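Local coordinates for microcin B17-processing protein McbB (Escherichia coli str. K-12 substr. MG1655, PDB 6GRH), which is needed to convert the inactive precursor of the antibiotic peptide microcin B17 into its active form, at residues B[13-27]-B[44-57]. Sequence-based numbering, arbitrary orientation.
Sequences INILPFEIISRNTKT and KKVLESLRSKQGII
Arg51 leaves the helix with CG anti to its backbone N (chi1 -174°) and then bends at chi2, taking its aliphatic part across the Phe18 ring and its guanidinium on to Glu19. In Phe18, CG lies between the residue's own N and carbonyl carbon (chi1 73°), which turns the ring against the arginine's methylene chain, the two side chains pointing opposite ways. Arg51 CD sits over one ring face, 4.1 Å from the centroid and close to the ring normal, a CH-pi contact offset toward the rim, while Leu47 O meets the ring edge in plane. Arg51 NH2 reaches Glu19 OE2 at 2.8 Å on the syn side, nearly straight at 171° and in the guanidinium plane; the carboxylate is turned steeply against that plane. OE2 also accepts a bond from the backbone N of Ala233 of the second subunit, linking the salt bridge to that interface. Arg51 NE also makes a weak, bent bond to Phe18 O, 3.0 Å long. These contacts place helix 41-52 against one face of the N-terminal antiparallel sheet, strand 18-23 running roughly antiparallel but oblique to residues 44-52, the axes 8.6 Å apart at closest, in a small domain remote from the zinc. Ile20 CD1 packs on Leu47 CD1 at 3.8 Å, the side chains at about a right angle, and Ile38 of strand 34-38, the next but one in the sheet, touches both. Beyond the helix the chain returns to the sheet edge: Ile15 N donates to Gly55 O at 2.8 Å from above the carbonyl plane, and Ile57 N to Ile13 O. Ile15 CD1 meets Leu50 CD2 at 3.8 Å. One water donates to Ile20 O and Glu48 OE2 and accepts from Ser22 OG, bridging strand and helix.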
loop_
_atom_site.group_PDB
_atom_site.type_symbol
_atom_site.label_atom_id
_atom_site.label_comp_id
_atom_site.label_asym_id
_atom_site.label_seq_id
_atom_site.Cartn_x
_atom_site.Cartn_y
_atom_site.Cartn_z
ATOM N N ILE B 13 -16.398 37.281 11.332
ATOM C CA ILE B 13 -16.668 36.661 12.627
ATOM C C ILE B 13 -17.552 35.444 12.427
ATOM O O ILE B 13 -18.651 35.563 11.928
ATOM C CB ILE B 13 -17.352 37.639 13.605
ATOM C CG1 ILE B 13 -16.539 38.925 13.750
ATOM C CG2 ILE B 13 -17.552 36.984 14.973
ATOM C CD1 ILE B 13 -15.240 38.765 14.511
ATOM N N ASN B 14 -17.051 34.282 12.831
ATOM C CA ASN B 14 -17.763 32.992 12.727
ATOM C C ASN B 14 -18.291 32.633 14.095
ATOM O O ASN B 14 -17.549 32.720 15.061
ATOM C CB ASN B 14 -16.816 31.880 12.256
ATOM C CG ASN B 14 -16.040 32.277 11.023
ATOM O OD1 ASN B 14 -14.811 32.438 11.056
ATOM N ND2 ASN B 14 -16.753 32.539 9.965
ATOM N N ILE B 15 -19.568 32.264 14.175
ATOM C CA ILE B 15 -20.173 31.766 15.422
ATOM C C ILE B 15 -20.005 30.245 15.454
ATOM O O ILE B 15 -20.400 29.546 14.520
ATOM C CB ILE B 15 -21.654 32.189 15.562
ATOM C CG1 ILE B 15 -21.765 33.713 15.503
ATOM C CG2 ILE B 15 -22.267 31.711 16.863
ATOM C CD1 ILE B 15 -23.186 34.219 15.404
ATOM N N LEU B 16 -19.401 29.748 16.528
ATOM C CA LEU B 16 -19.023 28.338 16.642
ATOM C C LEU B 16 -20.121 27.590 17.376
ATOM O O LEU B 16 -21.033 28.203 17.887
ATOM C CB LEU B 16 -17.672 28.199 17.354
ATOM C CG LEU B 16 -16.527 28.980 16.716
ATOM C CD1 LEU B 16 -15.297 29.077 17.614
ATOM C CD2 LEU B 16 -16.149 28.351 15.377
ATOM N N PRO B 17 -20.065 26.251 17.404
ATOM C CA PRO B 17 -21.122 25.535 18.138
ATOM C C PRO B 17 -21.079 25.764 19.649
ATOM O O PRO B 17 -20.018 25.631 20.262
ATOM C CB PRO B 17 -20.834 24.054 17.825
ATOM C CG PRO B 17 -20.075 24.098 16.535
ATOM C CD PRO B 17 -19.195 25.314 16.686
ATOM N N PHE B 18 -22.223 26.090 20.235
ATOM C CA PHE B 18 -22.330 26.211 21.685
ATOM C C PHE B 18 -23.771 26.126 22.129
ATOM O O PHE B 18 -24.680 26.243 21.303
ATOM C CB PHE B 18 -21.692 27.515 22.171
ATOM C CG PHE B 18 -22.487 28.749 21.843
ATOM C CD1 PHE B 18 -22.400 29.332 20.597
ATOM C CD2 PHE B 18 -23.330 29.322 22.788
ATOM C CE1 PHE B 18 -23.126 30.480 20.290
ATOM C CE2 PHE B 18 -24.041 30.471 22.491
ATOM C CZ PHE B 18 -23.948 31.044 21.240
ATOM N N GLU B 19 -23.985 25.901 23.424
ATOM C CA GLU B 19 -25.296 26.080 24.032
ATOM C C GLU B 19 -25.157 26.991 25.247
ATOM O O GLU B 19 -24.098 27.049 25.883
ATOM C CB GLU B 19 -25.952 24.749 24.438
ATOM C CG GLU B 19 -26.230 23.743 23.316
ATOM C CD GLU B 19 -27.302 24.175 22.312
ATOM O OE1 GLU B 19 -28.246 24.916 22.670
ATOM O OE2 GLU B 19 -27.188 23.792 21.123
ATOM N N ILE B 20 -26.236 27.725 25.528
ATOM C CA ILE B 20 -26.336 28.601 26.673
ATOM C C ILE B 20 -27.623 28.158 27.359
ATOM O O ILE B 20 -28.691 28.343 26.805
ATOM C CB ILE B 20 -26.336 30.106 26.280
ATOM C CG1 ILE B 20 -26.584 31.011 27.496
ATOM C CG2 ILE B 20 -27.354 30.470 25.190
ATOM C CD1 ILE B 20 -25.388 31.184 28.394
ATOM N N ILE B 21 -27.513 27.566 28.546
ATOM C CA ILE B 21 -28.684 26.971 29.240
ATOM C C ILE B 21 -28.918 27.619 30.597
ATOM O O ILE B 21 -27.983 28.101 31.222
ATOM C CB ILE B 21 -28.559 25.433 29.375
ATOM C CG1 ILE B 21 -27.327 25.040 30.201
ATOM C CG2 ILE B 21 -28.485 24.805 27.984
ATOM C CD1 ILE B 21 -27.121 23.546 30.380
ATOM N N SER B 22 -30.174 27.622 31.042
ATOM C CA SER B 22 -30.578 28.332 32.250
ATOM C C SER B 22 -31.611 27.562 33.045
ATOM O O SER B 22 -32.485 26.927 32.474
ATOM C CB SER B 22 -31.173 29.703 31.909
ATOM O OG SER B 22 -30.226 30.522 31.258
ATOM N N ARG B 23 -31.479 27.613 34.360
ATOM C CA ARG B 23 -32.476 27.079 35.266
ATOM C C ARG B 23 -32.304 27.763 36.620
ATOM O O ARG B 23 -31.174 27.859 37.130
ATOM C CB ARG B 23 -32.314 25.576 35.406
ATOM C CG ARG B 23 -33.461 24.897 36.131
ATOM C CD ARG B 23 -32.997 23.609 36.783
ATOM N NE ARG B 23 -34.009 23.016 37.658
ATOM C CZ ARG B 23 -35.005 22.213 37.270
ATOM N NH1 ARG B 23 -35.172 21.873 35.988
ATOM N NH2 ARG B 23 -35.848 21.739 38.190
ATOM N N ASN B 24 -33.426 28.226 37.193
ATOM C CA ASN B 24 -33.442 29.044 38.425
ATOM C C ASN B 24 -32.611 30.304 38.151
ATOM O O ASN B 24 -32.857 30.985 37.150
ATOM C CB ASN B 24 -32.941 28.243 39.644
ATOM N N THR B 25 -31.598 30.581 38.970
ATOM C CA THR B 25 -30.696 31.708 38.724
ATOM C C THR B 25 -29.353 31.273 38.111
ATOM O O THR B 25 -28.411 32.069 38.062
ATOM C CB THR B 25 -30.416 32.442 40.041
ATOM O OG1 THR B 25 -29.730 31.548 40.922
ATOM C CG2 THR B 25 -31.729 32.920 40.693
ATOM N N LYS B 26 -29.277 30.034 37.621
ATOM C CA LYS B 26 -28.042 29.463 37.090
ATOM C C LYS B 26 -28.043 29.482 35.562
ATOM O O LYS B 26 -29.024 29.097 34.932
ATOM C CB LYS B 26 -27.914 28.033 37.583
ATOM N N THR B 27 -26.928 29.925 34.980
ATOM C CA THR B 27 -26.754 29.990 33.532
ATOM C C THR B 27 -25.385 29.463 33.157
ATOM O O THR B 27 -24.387 29.916 33.697
ATOM C CB THR B 27 -26.925 31.436 33.034
ATOM O OG1 THR B 27 -28.256 31.828 33.328
ATOM C CG2 THR B 27 -26.730 31.549 31.534
ATOM N N LYS B 44 -25.168 37.124 29.232
ATOM C CA LYS B 44 -26.180 36.079 28.963
ATOM C C LYS B 44 -27.013 36.481 27.735
ATOM O O LYS B 44 -27.187 35.710 26.811
ATOM C CB LYS B 44 -27.078 35.868 30.187
ATOM C CG LYS B 44 -28.262 34.948 29.953
ATOM C CD LYS B 44 -29.053 34.733 31.237
ATOM C CE LYS B 44 -30.285 33.892 30.937
ATOM N NZ LYS B 44 -31.133 33.678 32.129
ATOM N N LYS B 45 -27.491 37.722 27.740
ATOM C CA LYS B 45 -28.247 38.280 26.614
ATOM C C LYS B 45 -27.505 38.206 25.287
ATOM O O LYS B 45 -28.072 37.800 24.281
ATOM C CB LYS B 45 -28.698 39.731 26.915
ATOM N N VAL B 46 -26.232 38.574 25.292
ATOM C CA VAL B 46 -25.387 38.502 24.097
ATOM C C VAL B 46 -25.306 37.073 23.581
ATOM O O VAL B 46 -25.542 36.814 22.403
ATOM C CB VAL B 46 -23.983 39.085 24.392
ATOM C CG1 VAL B 46 -23.004 38.802 23.261
ATOM C CG2 VAL B 46 -24.077 40.583 24.643
ATOM N N LEU B 47 -24.983 36.139 24.475
ATOM C CA LEU B 47 -24.865 34.750 24.108
ATOM C C LEU B 47 -26.178 34.183 23.548
ATOM O O LEU B 47 -26.151 33.473 22.566
ATOM C CB LEU B 47 -24.360 33.907 25.293
ATOM C CG LEU B 47 -22.957 34.230 25.757
ATOM C CD1 LEU B 47 -22.704 33.614 27.139
ATOM C CD2 LEU B 47 -21.908 33.798 24.740
ATOM N N GLU B 48 -27.306 34.499 24.160
ATOM C CA GLU B 48 -28.613 34.092 23.621
ATOM C C GLU B 48 -28.878 34.605 22.192
ATOM O O GLU B 48 -29.370 33.855 21.335
ATOM C CB GLU B 48 -29.733 34.525 24.565
ATOM C CG GLU B 48 -29.729 33.664 25.819
ATOM C CD GLU B 48 -30.712 34.110 26.878
ATOM O OE1 GLU B 48 -31.028 35.328 26.957
ATOM O OE2 GLU B 48 -31.142 33.226 27.659
ATOM N N SER B 49 -28.553 35.870 21.926
ATOM C CA SER B 49 -28.721 36.426 20.580
ATOM C C SER B 49 -27.782 35.778 19.580
ATOM O O SER B 49 -28.205 35.447 18.474
ATOM C CB SER B 49 -28.490 37.930 20.528
ATOM O OG SER B 49 -28.188 38.272 19.179
ATOM N N LEU B 50 -26.518 35.585 19.965
ATOM C CA LEU B 50 -25.584 34.869 19.114
ATOM C C LEU B 50 -26.055 33.448 18.821
ATOM O O LEU B 50 -25.856 32.960 17.701
ATOM C CB LEU B 50 -24.165 34.823 19.712
ATOM C CG LEU B 50 -23.398 36.151 19.735
ATOM C CD1 LEU B 50 -22.041 35.994 20.398
ATOM C CD2 LEU B 50 -23.222 36.684 18.321
ATOM N N ARG B 51 -26.687 32.803 19.804
ATOM C CA ARG B 51 -27.142 31.426 19.598
ATOM C C ARG B 51 -28.284 31.313 18.572
ATOM O O ARG B 51 -28.375 30.312 17.854
ATOM C CB ARG B 51 -27.557 30.760 20.910
ATOM C CG ARG B 51 -27.908 29.273 20.783
ATOM C CD ARG B 51 -26.811 28.418 20.132
ATOM N NE ARG B 51 -27.245 27.042 20.006
ATOM C CZ ARG B 51 -28.098 26.571 19.089
ATOM N NH1 ARG B 51 -28.615 27.349 18.146
ATOM N NH2 ARG B 51 -28.441 25.288 19.116
ATOM N N SER B 52 -29.142 32.318 18.504
ATOM C CA SER B 52 -30.193 32.315 17.508
ATOM C C SER B 52 -29.757 32.739 16.086
ATOM O O SER B 52 -30.497 32.483 15.150
ATOM C CB SER B 52 -31.408 33.129 17.982
ATOM O OG SER B 52 -31.114 34.496 17.946
ATOM N N LYS B 53 -28.544 33.281 15.910
ATOM C CA LYS B 53 -27.983 33.563 14.565
ATOM C C LYS B 53 -27.225 32.401 13.922
ATOM O O LYS B 53 -26.713 31.513 14.610
ATOM C CB LYS B 53 -27.038 34.760 14.616
ATOM C CG LYS B 53 -27.741 36.075 14.378
ATOM C CD LYS B 53 -26.840 37.265 14.629
ATOM C CE LYS B 53 -27.695 38.481 14.940
ATOM N NZ LYS B 53 -29.001 38.375 14.238
ATOM N N GLN B 54 -27.112 32.460 12.594
ATOM C CA GLN B 54 -26.541 31.374 11.799
ATOM C C GLN B 54 -25.166 31.686 11.234
ATOM O O GLN B 54 -25.036 32.453 10.266
ATOM C CB GLN B 54 -27.449 31.052 10.625
ATOM C CG GLN B 54 -28.616 30.149 10.961
ATOM C CD GLN B 54 -29.264 29.625 9.704
ATOM O OE1 GLN B 54 -30.000 30.346 9.025
ATOM N NE2 GLN B 54 -28.972 28.367 9.369
ATOM N N GLY B 55 -24.152 31.063 11.826
ATOM C CA GLY B 55 -22.800 31.135 11.305
ATOM C C GLY B 55 -22.178 32.510 11.433
ATOM O O GLY B 55 -21.699 32.875 12.501
ATOM N N ILE B 56 -22.227 33.303 10.374
ATOM C CA ILE B 56 -21.348 34.479 10.286
ATOM C C ILE B 56 -22.131 35.690 10.811
ATOM O O ILE B 56 -23.323 35.808 10.565
ATOM C CB ILE B 56 -20.870 34.714 8.828
ATOM C CG1 ILE B 56 -19.656 33.842 8.495
ATOM C CG2 ILE B 56 -20.507 36.185 8.561
ATOM C CD1 ILE B 56 -19.911 32.359 8.526
ATOM N N ILE B 57 -21.461 36.578 11.540
ATOM C CA ILE B 57 -22.097 37.831 11.996
ATOM C C ILE B 57 -21.178 38.984 11.675
ATOM O O ILE B 57 -19.970 38.880 11.837
ATOM C CB ILE B 57 -22.440 37.817 13.504
ATOM C CG1 ILE B 57 -23.299 39.024 13.890
ATOM C CG2 ILE B 57 -21.190 37.736 14.374
ATOM C CD1 ILE B 57 -23.617 39.097 15.373
HETATM O O HOH W 1 -18.219 38.942 9.982
HETATM O O HOH W 2 -23.223 28.864 14.216
HETATM O O HOH W 3 -30.306 30.562 28.570
#